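Local coordinates for ferric-siderophore receptor protein (Streptomyces coelicolor, PDB 2X4L), which probably binds ferric siderophores outside the cell membrane and hands them to an importer, being a solute-binding protein, at residues S205-D209 and L210-S214; L222-F225 and K226-V230; K306-P309 and L310-L314; N313-E316 and A317-A321. All coordinates share one frame; numbering follows the deposited sequence.

Contact 1: residues S205-D209 and L210-S214; sequences SASPD and LFYVS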
loop_
_atom_site.group_PDB
_atom_site.type_symbol
_atom_site.label_atom_id
_atom_site.label_comp_id
_atom_site.label_asym_id
_atom_site.label_seq_id
_atom_site.Cartn_x
_atom_site.Cartn_y
_atom_site.Cartn_z
ATOM N N SER A 205 7.804 11.152 1.450
ATOM C CA SER A 205 8.140 10.120 2.441
ATOM C C SER A 205 9.381 10.600 3.153
ATOM O O SER A 205 10.351 10.996 2.513
ATOM C CB SER A 205 8.387 8.808 1.677
ATOM O OG SER A 205 8.706 7.760 2.609
ATOM N N ALA A 206 9.347 10.491 4.447
ATOM C CA ALA A 206 10.453 11.076 5.231
ATOM C C ALA A 206 11.417 10.016 5.798
ATOM O O ALA A 206 10.974 9.028 6.348
ATOM C CB ALA A 206 9.892 11.986 6.357
ATOM N N SER A 207 12.724 10.260 5.717
ATOM C CA SER A 207 13.765 9.470 6.346
ATOM C C SER A 207 14.760 10.463 6.961
ATOM O O SER A 207 14.743 11.649 6.614
ATOM C CB SER A 207 14.468 8.571 5.340
ATOM O OG SER A 207 15.224 9.349 4.413
ATOM N N PRO A 208 15.721 9.969 7.719
ATOM C CA PRO A 208 16.699 10.931 8.265
ATOM C C PRO A 208 17.558 11.671 7.237
ATOM O O PRO A 208 17.687 12.919 7.347
ATOM C CB PRO A 208 17.582 10.089 9.168
ATOM C CG PRO A 208 16.631 8.936 9.619
ATOM C CD PRO A 208 15.671 8.697 8.431
ATOM N N ASP A 209 18.063 10.966 6.220
ATOM C CA ASP A 209 18.866 11.746 5.270
ATOM C C ASP A 209 18.181 12.446 4.164
ATOM O O ASP A 209 18.694 13.452 3.658
ATOM C CB ASP A 209 20.065 10.976 4.773
ATOM C CG ASP A 209 21.002 10.620 5.906
ATOM O OD1 ASP A 209 21.520 11.549 6.614
ATOM O OD2 ASP A 209 21.146 9.388 6.127
ATOM N N LEU A 210 16.951 11.994 3.847
ATOM C CA LEU A 210 16.364 12.423 2.626
ATOM C C LEU A 210 14.882 12.469 2.804
ATOM O O LEU A 210 14.277 11.627 3.511
ATOM C CB LEU A 210 16.682 11.393 1.512
ATOM C CG LEU A 210 18.179 11.378 1.120
ATOM C CD1 LEU A 210 18.552 10.161 0.348
ATOM C CD2 LEU A 210 18.577 12.694 0.378
ATOM N N PHE A 211 14.359 13.431 2.111
ATOM C CA PHE A 211 12.895 13.474 1.904
ATOM C C PHE A 211 12.647 13.052 0.478
ATOM O O PHE A 211 13.204 13.628 -0.486
ATOM C CB PHE A 211 12.470 14.887 2.094
ATOM C CG PHE A 211 10.970 15.107 1.990
ATOM C CD1 PHE A 211 10.164 15.059 3.142
ATOM C CD2 PHE A 211 10.404 15.402 0.791
ATOM C CE1 PHE A 211 8.798 15.321 3.017
ATOM C CE2 PHE A 211 8.991 15.658 0.680
ATOM C CZ PHE A 211 8.249 15.675 1.831
ATOM N N TYR A 212 11.795 12.054 0.312
ATOM C CA TYR A 212 11.561 11.531 -1.074
ATOM C C TYR A 212 10.256 12.080 -1.648
ATOM O O TYR A 212 9.214 11.925 -0.994
ATOM C CB TYR A 212 11.488 10.029 -1.003
ATOM C CG TYR A 212 12.659 9.371 -0.339
ATOM C CD1 TYR A 212 13.826 9.375 -0.997
ATOM C CD2 TYR A 212 12.578 8.819 0.934
ATOM C CE1 TYR A 212 14.981 8.812 -0.452
ATOM C CE2 TYR A 212 13.697 8.187 1.508
ATOM C CZ TYR A 212 14.889 8.245 0.775
ATOM O OH TYR A 212 16.019 7.679 1.313
ATOM N N VAL A 213 10.318 12.653 -2.840
ATOM C CA VAL A 213 9.093 13.181 -3.513
ATOM C C VAL A 213 8.755 12.167 -4.572
ATOM O O VAL A 213 9.487 11.948 -5.524
ATOM C CB VAL A 213 9.284 14.549 -4.144
ATOM C CG1 VAL A 213 7.958 14.999 -4.669
ATOM C CG2 VAL A 213 9.743 15.584 -3.093
ATOM N N SER A 214 7.593 11.570 -4.463
ATOM C CA SER A 214 7.144 10.610 -5.493
ATOM C C SER A 214 6.480 11.339 -6.628
ATOM O O SER A 214 5.692 12.297 -6.443
ATOM C CB SER A 214 6.080 9.626 -4.903
ATOM O OG SER A 214 6.721 8.701 -4.039
#

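Contact 2: residues L222-F225 and K226-V230; sequences LEYF and KALGV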
loop_
_atom_site.group_PDB
_atom_site.type_symbol
_atom_site.label_atom_id
_atom_site.label_comp_id
_atom_site.label_asym_id
_atom_site.label_seq_id
_atom_site.Cartn_x
_atom_site.Cartn_y
_atom_site.Cartn_z
ATOM N N LEU A 222 -1.315 6.619 -6.483
ATOM C CA LEU A 222 -1.136 7.907 -7.152
ATOM C C LEU A 222 -1.620 7.883 -8.571
ATOM O O LEU A 222 -2.163 8.858 -9.030
ATOM C CB LEU A 222 0.309 8.408 -7.043
ATOM C CG LEU A 222 0.868 8.448 -5.645
ATOM C CD1 LEU A 222 2.324 9.010 -5.719
ATOM C CD2 LEU A 222 -0.016 9.309 -4.720
ATOM N N GLU A 223 -1.408 6.762 -9.312
ATOM C CA GLU A 223 -1.861 6.718 -10.711
ATOM C C GLU A 223 -3.370 6.816 -10.720
ATOM O O GLU A 223 -3.957 7.505 -11.620
ATOM C CB GLU A 223 -1.415 5.395 -11.400
ATOM C CG GLU A 223 0.034 5.449 -11.827
ATOM C CD GLU A 223 0.314 4.402 -12.870
ATOM O OE1 GLU A 223 -0.687 3.886 -13.530
ATOM O OE2 GLU A 223 1.537 4.078 -13.082
ATOM N N TYR A 224 -4.048 6.197 -9.743
ATOM C CA TYR A 224 -5.504 6.250 -9.741
ATOM C C TYR A 224 -5.981 7.688 -9.353
ATOM O O TYR A 224 -6.859 8.245 -10.030
ATOM C CB TYR A 224 -6.077 5.209 -8.750
ATOM C CG TYR A 224 -7.566 5.122 -8.747
ATOM C CD1 TYR A 224 -8.274 5.001 -9.894
ATOM C CD2 TYR A 224 -8.287 5.059 -7.502
ATOM C CE1 TYR A 224 -9.652 4.813 -9.891
ATOM C CE2 TYR A 224 -9.668 4.982 -7.533
ATOM C CZ TYR A 224 -10.331 4.768 -8.686
ATOM O OH TYR A 224 -11.778 4.601 -8.791
ATOM N N PHE A 225 -5.390 8.242 -8.315
ATOM C CA PHE A 225 -5.769 9.613 -7.880
ATOM C C PHE A 225 -5.561 10.605 -9.057
ATOM O O PHE A 225 -6.411 11.491 -9.323
ATOM C CB PHE A 225 -4.923 10.095 -6.670
ATOM C CG PHE A 225 -5.036 9.237 -5.458
ATOM C CD1 PHE A 225 -6.134 8.446 -5.208
ATOM C CD2 PHE A 225 -3.954 9.261 -4.569
ATOM C CE1 PHE A 225 -6.197 7.616 -4.039
ATOM C CE2 PHE A 225 -3.955 8.485 -3.427
ATOM C CZ PHE A 225 -5.063 7.702 -3.139
ATOM N N LYS A 226 -4.447 10.462 -9.766
ATOM C CA LYS A 226 -4.192 11.293 -10.970
ATOM C C LYS A 226 -5.261 11.118 -12.048
ATOM O O LYS A 226 -5.741 12.090 -12.620
ATOM C CB LYS A 226 -2.795 11.006 -11.549
ATOM C CG LYS A 226 -2.484 11.909 -12.771
ATOM C CD LYS A 226 -1.055 11.830 -13.292
ATOM C CE LYS A 226 -0.559 13.142 -14.132
ATOM N NZ LYS A 226 -0.031 14.406 -13.414
ATOM N N ALA A 227 -5.652 9.874 -12.282
ATOM C CA ALA A 227 -6.696 9.567 -13.287
ATOM C C ALA A 227 -8.008 10.216 -12.893
ATOM O O ALA A 227 -8.797 10.596 -13.799
ATOM C CB ALA A 227 -6.820 8.036 -13.398
ATOM N N LEU A 228 -8.253 10.344 -11.556
ATOM C CA LEU A 228 -9.519 10.941 -11.074
ATOM C C LEU A 228 -9.401 12.456 -11.102
ATOM O O LEU A 228 -10.408 13.170 -10.863
ATOM C CB LEU A 228 -9.803 10.485 -9.625
ATOM C CG LEU A 228 -10.094 8.963 -9.521
ATOM C CD1 LEU A 228 -10.209 8.575 -8.041
ATOM C CD2 LEU A 228 -11.433 8.689 -10.165
ATOM N N GLY A 229 -8.255 13.009 -11.495
ATOM C CA GLY A 229 -8.122 14.443 -11.786
ATOM C C GLY A 229 -7.321 15.252 -10.774
ATOM O O GLY A 229 -7.173 16.447 -10.969
ATOM N N VAL A 230 -6.728 14.597 -9.800
ATOM C CA VAL A 230 -5.926 15.295 -8.758
ATOM C C VAL A 230 -4.700 15.935 -9.409
ATOM O O VAL A 230 -4.092 15.304 -10.288
ATOM C CB VAL A 230 -5.531 14.366 -7.643
ATOM C CG1 VAL A 230 -4.622 15.068 -6.619
ATOM C CG2 VAL A 230 -6.775 13.934 -6.890
#

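Contact 3: residues K306-P309 and L310-L314; sequences KCTP and LLDNL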
loop_
_atom_site.group_PDB
_atom_site.type_symbol
_atom_site.label_atom_id
_atom_site.label_comp_id
_atom_site.label_asym_id
_atom_site.label_seq_id
_atom_site.Cartn_x
_atom_site.Cartn_y
_atom_site.Cartn_z
ATOM N N LYS A 306 -10.316 -0.996 2.933
ATOM C CA LYS A 306 -9.134 -0.201 3.299
ATOM C C LYS A 306 -8.647 0.809 2.306
ATOM O O LYS A 306 -7.817 1.679 2.613
ATOM C CB LYS A 306 -7.973 -1.146 3.651
ATOM C CG LYS A 306 -8.209 -2.007 4.863
ATOM C CD LYS A 306 -8.316 -1.200 6.133
ATOM C CE LYS A 306 -8.702 -2.095 7.346
ATOM N NZ LYS A 306 -10.076 -2.754 7.149
ATOM N N CYS A 307 -9.184 0.757 1.095
ATOM C CA CYS A 307 -8.821 1.808 0.111
ATOM C C CYS A 307 -9.812 2.964 0.062
ATOM O O CYS A 307 -9.515 4.042 -0.415
ATOM C CB CYS A 307 -8.757 1.181 -1.309
ATOM S SG CYS A 307 -7.150 0.217 -1.440
ATOM N N THR A 308 -11.041 2.733 0.503
ATOM C CA THR A 308 -12.060 3.794 0.603
ATOM C C THR A 308 -11.539 4.979 1.380
ATOM O O THR A 308 -11.640 6.155 0.940
ATOM C CB THR A 308 -13.400 3.284 1.121
ATOM O OG1 THR A 308 -13.871 2.313 0.199
ATOM C CG2 THR A 308 -14.514 4.385 1.233
ATOM N N PRO A 309 -10.851 4.777 2.561
ATOM C CA PRO A 309 -10.380 5.951 3.293
ATOM C C PRO A 309 -9.293 6.711 2.545
ATOM O O PRO A 309 -9.072 7.898 2.745
ATOM C CB PRO A 309 -9.899 5.365 4.647
ATOM C CG PRO A 309 -10.626 4.134 4.794
ATOM C CD PRO A 309 -10.878 3.562 3.410
ATOM N N LEU A 310 -8.541 6.014 1.695
ATOM C CA LEU A 310 -7.485 6.707 0.995
ATOM C C LEU A 310 -8.134 7.767 0.058
ATOM O O LEU A 310 -7.616 8.903 -0.046
ATOM C CB LEU A 310 -6.641 5.747 0.141
ATOM C CG LEU A 310 -6.041 4.535 0.831
ATOM C CD1 LEU A 310 -5.222 3.715 -0.141
ATOM C CD2 LEU A 310 -5.210 4.992 2.092
ATOM N N LEU A 311 -9.253 7.363 -0.591
ATOM C CA LEU A 311 -9.986 8.324 -1.428
ATOM C C LEU A 311 -10.681 9.425 -0.624
ATOM O O LEU A 311 -10.516 10.612 -0.918
ATOM C CB LEU A 311 -11.011 7.563 -2.313
ATOM C CG LEU A 311 -10.421 6.577 -3.270
ATOM C CD1 LEU A 311 -11.517 5.649 -3.693
ATOM C CD2 LEU A 311 -9.834 7.317 -4.439
ATOM N N ASP A 312 -11.400 9.012 0.448
ATOM C CA ASP A 312 -12.080 10.031 1.302
ATOM C C ASP A 312 -11.058 10.982 1.894
ATOM O O ASP A 312 -11.369 12.179 1.993
ATOM C CB ASP A 312 -12.888 9.330 2.440
ATOM C CG ASP A 312 -14.209 8.832 1.988
ATOM O OD1 ASP A 312 -14.875 9.436 1.084
ATOM O OD2 ASP A 312 -14.674 7.801 2.572
ATOM N N ASN A 313 -9.921 10.464 2.389
ATOM C CA ASN A 313 -9.029 11.390 3.123
ATOM C C ASN A 313 -8.465 12.440 2.167
ATOM O O ASN A 313 -8.332 13.631 2.511
ATOM C CB ASN A 313 -7.843 10.651 3.752
ATOM C CG ASN A 313 -8.247 9.824 4.910
ATOM O OD1 ASN A 313 -9.361 9.950 5.469
ATOM N ND2 ASN A 313 -7.321 8.906 5.244
ATOM N N LEU A 314 -8.092 12.012 0.979
ATOM C CA LEU A 314 -7.535 12.940 -0.008
ATOM C C LEU A 314 -8.615 13.903 -0.547
ATOM O O LEU A 314 -8.359 15.102 -0.684
ATOM C CB LEU A 314 -6.838 12.140 -1.158
ATOM C CG LEU A 314 -6.234 13.061 -2.235
ATOM C CD1 LEU A 314 -5.181 14.054 -1.671
ATOM C CD2 LEU A 314 -5.505 12.196 -3.212
#

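Contact 4: residues N313-E316 and A317-A321; sequences NLAE and AIENA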
loop_
_atom_site.group_PDB
_atom_site.type_symbol
_atom_site.label_atom_id
_atom_site.label_comp_id
_atom_site.label_asym_id
_atom_site.label_seq_id
_atom_site.Cartn_x
_atom_site.Cartn_y
_atom_site.Cartn_z
ATOM N N ASN A 313 -9.921 10.464 2.389
ATOM C CA ASN A 313 -9.029 11.390 3.123
ATOM C C ASN A 313 -8.465 12.440 2.167
ATOM O O ASN A 313 -8.332 13.631 2.511
ATOM C CB ASN A 313 -7.843 10.651 3.752
ATOM C CG ASN A 313 -8.247 9.824 4.910
ATOM O OD1 ASN A 313 -9.361 9.950 5.469
ATOM N ND2 ASN A 313 -7.321 8.906 5.244
ATOM N N LEU A 314 -8.092 12.012 0.979
ATOM C CA LEU A 314 -7.535 12.940 -0.008
ATOM C C LEU A 314 -8.615 13.903 -0.547
ATOM O O LEU A 314 -8.359 15.102 -0.684
ATOM C CB LEU A 314 -6.838 12.140 -1.158
ATOM C CG LEU A 314 -6.234 13.061 -2.235
ATOM C CD1 LEU A 314 -5.181 14.054 -1.671
ATOM C CD2 LEU A 314 -5.505 12.196 -3.212
ATOM N N ALA A 315 -9.819 13.342 -0.832
ATOM C CA ALA A 315 -10.902 14.259 -1.147
ATOM C C ALA A 315 -11.158 15.349 -0.079
ATOM O O ALA A 315 -11.287 16.524 -0.409
ATOM C CB ALA A 315 -12.212 13.501 -1.414
ATOM N N GLU A 316 -11.226 14.926 1.180
ATOM C CA GLU A 316 -11.451 15.859 2.277
ATOM C C GLU A 316 -10.362 16.943 2.305
ATOM O O GLU A 316 -10.662 18.123 2.501
ATOM C CB GLU A 316 -11.490 15.081 3.600
ATOM C CG GLU A 316 -11.690 15.993 4.813
ATOM C CD GLU A 316 -11.688 15.196 6.076
ATOM O OE1 GLU A 316 -10.796 14.378 6.362
ATOM O OE2 GLU A 316 -12.658 15.350 6.812
ATOM N N ALA A 317 -9.102 16.552 2.138
ATOM C CA ALA A 317 -8.041 17.482 2.215
ATOM C C ALA A 317 -8.167 18.507 1.071
ATOM O O ALA A 317 -8.072 19.711 1.281
ATOM C CB ALA A 317 -6.664 16.739 2.134
ATOM N N ILE A 318 -8.499 18.000 -0.131
ATOM C CA ILE A 318 -8.622 18.922 -1.275
ATOM C C ILE A 318 -9.827 19.835 -1.136
ATOM O O ILE A 318 -9.749 21.030 -1.420
ATOM C CB ILE A 318 -8.682 18.087 -2.594
ATOM C CG1 ILE A 318 -7.262 17.463 -2.839
ATOM C CG2 ILE A 318 -9.028 19.001 -3.841
ATOM C CD1 ILE A 318 -7.322 16.451 -4.024
ATOM N N GLU A 319 -10.930 19.280 -0.679
ATOM C CA GLU A 319 -12.171 20.077 -0.470
ATOM C C GLU A 319 -11.936 21.269 0.438
ATOM O O GLU A 319 -12.466 22.350 0.175
ATOM C CB GLU A 319 -13.294 19.164 0.153
ATOM C CG GLU A 319 -13.830 18.142 -0.825
ATOM C CD GLU A 319 -14.455 16.942 -0.170
ATOM O OE1 GLU A 319 -14.526 16.900 1.124
ATOM O OE2 GLU A 319 -14.862 15.991 -0.903
ATOM N N ASN A 320 -11.108 21.056 1.458
ATOM C CA ASN A 320 -10.928 22.092 2.492
ATOM C C ASN A 320 -9.648 22.879 2.352
ATOM O O ASN A 320 -9.511 23.901 3.055
ATOM C CB ASN A 320 -11.058 21.401 3.794
ATOM C CG ASN A 320 -12.480 20.847 3.939
ATOM O OD1 ASN A 320 -12.761 19.624 3.782
ATOM N ND2 ASN A 320 -13.435 21.774 4.167
ATOM N N ALA A 321 -8.789 22.515 1.402
ATOM C CA ALA A 321 -7.476 23.151 1.326
ATOM C C ALA A 321 -7.564 24.602 0.831
ATOM O O ALA A 321 -8.339 24.942 -0.070
ATOM C CB ALA A 321 -6.628 22.352 0.342
#

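Contact 1: residues S205-D209 and L210-S214
Y212 lays its ring beside S207, its CE2 3.5 Å from S207 OG, at the turn end of an antiparallel beta hairpin. The strands are 200-206 and 210-214, and S207, P208 and D209 make the connection. S205 and Y212 form a hydrogen-bonded pair. Y212 N gives an almost straight bond to S205 O (2.8 Å, 176°). The return bond, from S205 N to Y212 O, is more bent. A206 and F211 form the next pair, a non-hydrogen-bonded one. A206 CB and F211 CD1 come to 4.5 Å on the sheet face opposite that of S205 and Y212.

The carbonyl of L210 closes the hairpin. It accepts two bonds from S207. The backbone N approaches nearly in line with the carbonyl, while OG arrives in its plane, on a lone pair. OG can do this because it sits between its own backbone N and carbonyl carbon (chi1 68°), turned to the facing strand. L210 O also lies over one face of the Y212 ring, toward the rim. The OG bond holds the S207 hydroxymethyl group in this rotation; the N bond ties the backbone.

Other residues extend both faces. W252 meets the F211 ring with its own ring and bonds to S207 O, while F247 meets the ring of Y212. The hydroxyl of S205 is turned to D266, with which it forms a hydrogen bond. Across the F211 ring, S205 O lies over one face, 4.1 Å from F211 CD1. The short polar link at the turn is S207 OG to L210 O, 2.6 Å.

Contact 2: residues L222-F225 and K226-V230
L228 CD1 sits over one face of the Y224 ring, 3.9 Å from its centroid and 18° off the ring normal. This is a CH-pi contact, offset toward the ring rim. Y224 CG is anti to its backbone N (chi1 -176°), which swings the ring along the helix to L228. With an alanine here, L228 CD1 would probably lose the aromatic face it rests on, leaving a gap beside L311 and A186. From the next residue, F225 CB meets V230 CG2, past the helix end, at 4.3 Å.

The backbone sets these positions. K226 N, A227 N and L228 N bond back to the carbonyls of L222, E223 and Y224. The helix then ends in a Schellman motif. V230 N reaches back to F225 O at 3.2 Å, and G229 N bonds to K226 O at 2.9 Å. G229 has positive phi (109°), where a CB would jam against the carbonyl O of L228.

Further out, helix 304-320 and helix 173-195 cover the apolar side, with L311 and L189 against F225. The polar ends turn elsewhere: K226 NZ forms a salt bridge with E234, and E223 OE2 accepts a hydrogen bond from L218 N.

Contact 3: residues K306-P309 and L310-L314
P309 O receives N313 N at 2.7 Å, and T308 O receives D312 N at 2.9 Å. The second bond is almost straight (176°). Both belong to the i to i+4 pattern of helix 304-320. The pattern falters one turn earlier, where P309 has no N-H to give and the helix is kinked. At the kink C307 O takes only weak bonds, from L310 N and L311 N.

The amide of N313 folds back over the same carbonyl that its backbone N uses. N313 CG lies 3.0 Å from P309 O, with CG anti to its own carbonyl carbon (chi1 -72°). An alanine in its place would probably leave P309 O less covered on that side, though the backbone bond could remain. T308 and D312 run side by side and point the same way, with T308 CG2 3.7 Å from D312 OD2. Their polar atoms have other partners: D312 OD1 forms a salt bridge with R188, and T308 OG1 a hydrogen bond with Y304 O.

C307 SG packs on L310 CD1 at 4.2 Å, on the buried side. K306 NZ forms salt bridges with D60 and D85. Helix 173-195 lies along T308, L311 and D312, through F182 and A185. Helix 220-227 packs against L310, L311 and L314 through Y224 and F225.

Contact 4: residues N313-E316 and A317-A321
This is a local contact within helix 304-320, near its C-terminal end: L314 and I318 pack one turn apart. L314 CD1 and I318 CD1 approach to 4.0 Å, the two chains crossing at a slant. L314 CG is anti to its backbone N (chi1 180°), which sends its branches along the helix toward I318. Four i to i+4 backbone bonds hold the turns. The shortest is from E319 N to A315 O, 2.8 Å, and the longest from N320 N to E316 O, 3.1 Å. A321 is the first residue to leave helical angles.

E319 leans back over the preceding turn, with CG 3.0 Å from A315 O, then runs extended, OE2 3.7 Å from A315 CB. The carboxylate then forms a salt bridge with R188 through OE2. E316 extends its chain from the exposed side of the helix, and its OE2 stays 6.2 Å from E319 OE1, so the like charges do not meet.

K196 NZ bonds to the carbonyls of I318, E319 and A321 at the helix end. This positive group would probably suit the negative end of the helix dipole. Helix 173-195 covers L314 and A315, strand 262-266 packs against L314 and A317, and strand 293-296 meets A317 through I294.

Overall arrangement
Contacts 3 and 4 are successive parts of helix 304-320 and share N313 and L314. Contact 2, the end of helix 220-227, packs against both: F225 CD2 reaches L314 CD2 at 3.6 Å, and V230 CG2 reaches I318 CD1 at 3.9 Å. These three have a buried apolar side and a polar, more exposed one. Contact 1 is a hairpin, its centre about 23 Å from those of contacts 3 and 4. Its A206 and F211 are buried, its P208 and D209 exposed. It touches contact 2 through S214 and L222. Its chemistry is strand pairing closed by a serine hydroxyl and backbone N on one carbonyl. The others rest on apolar packing and helical bonds, ending in contact 2 with a Schellman motif.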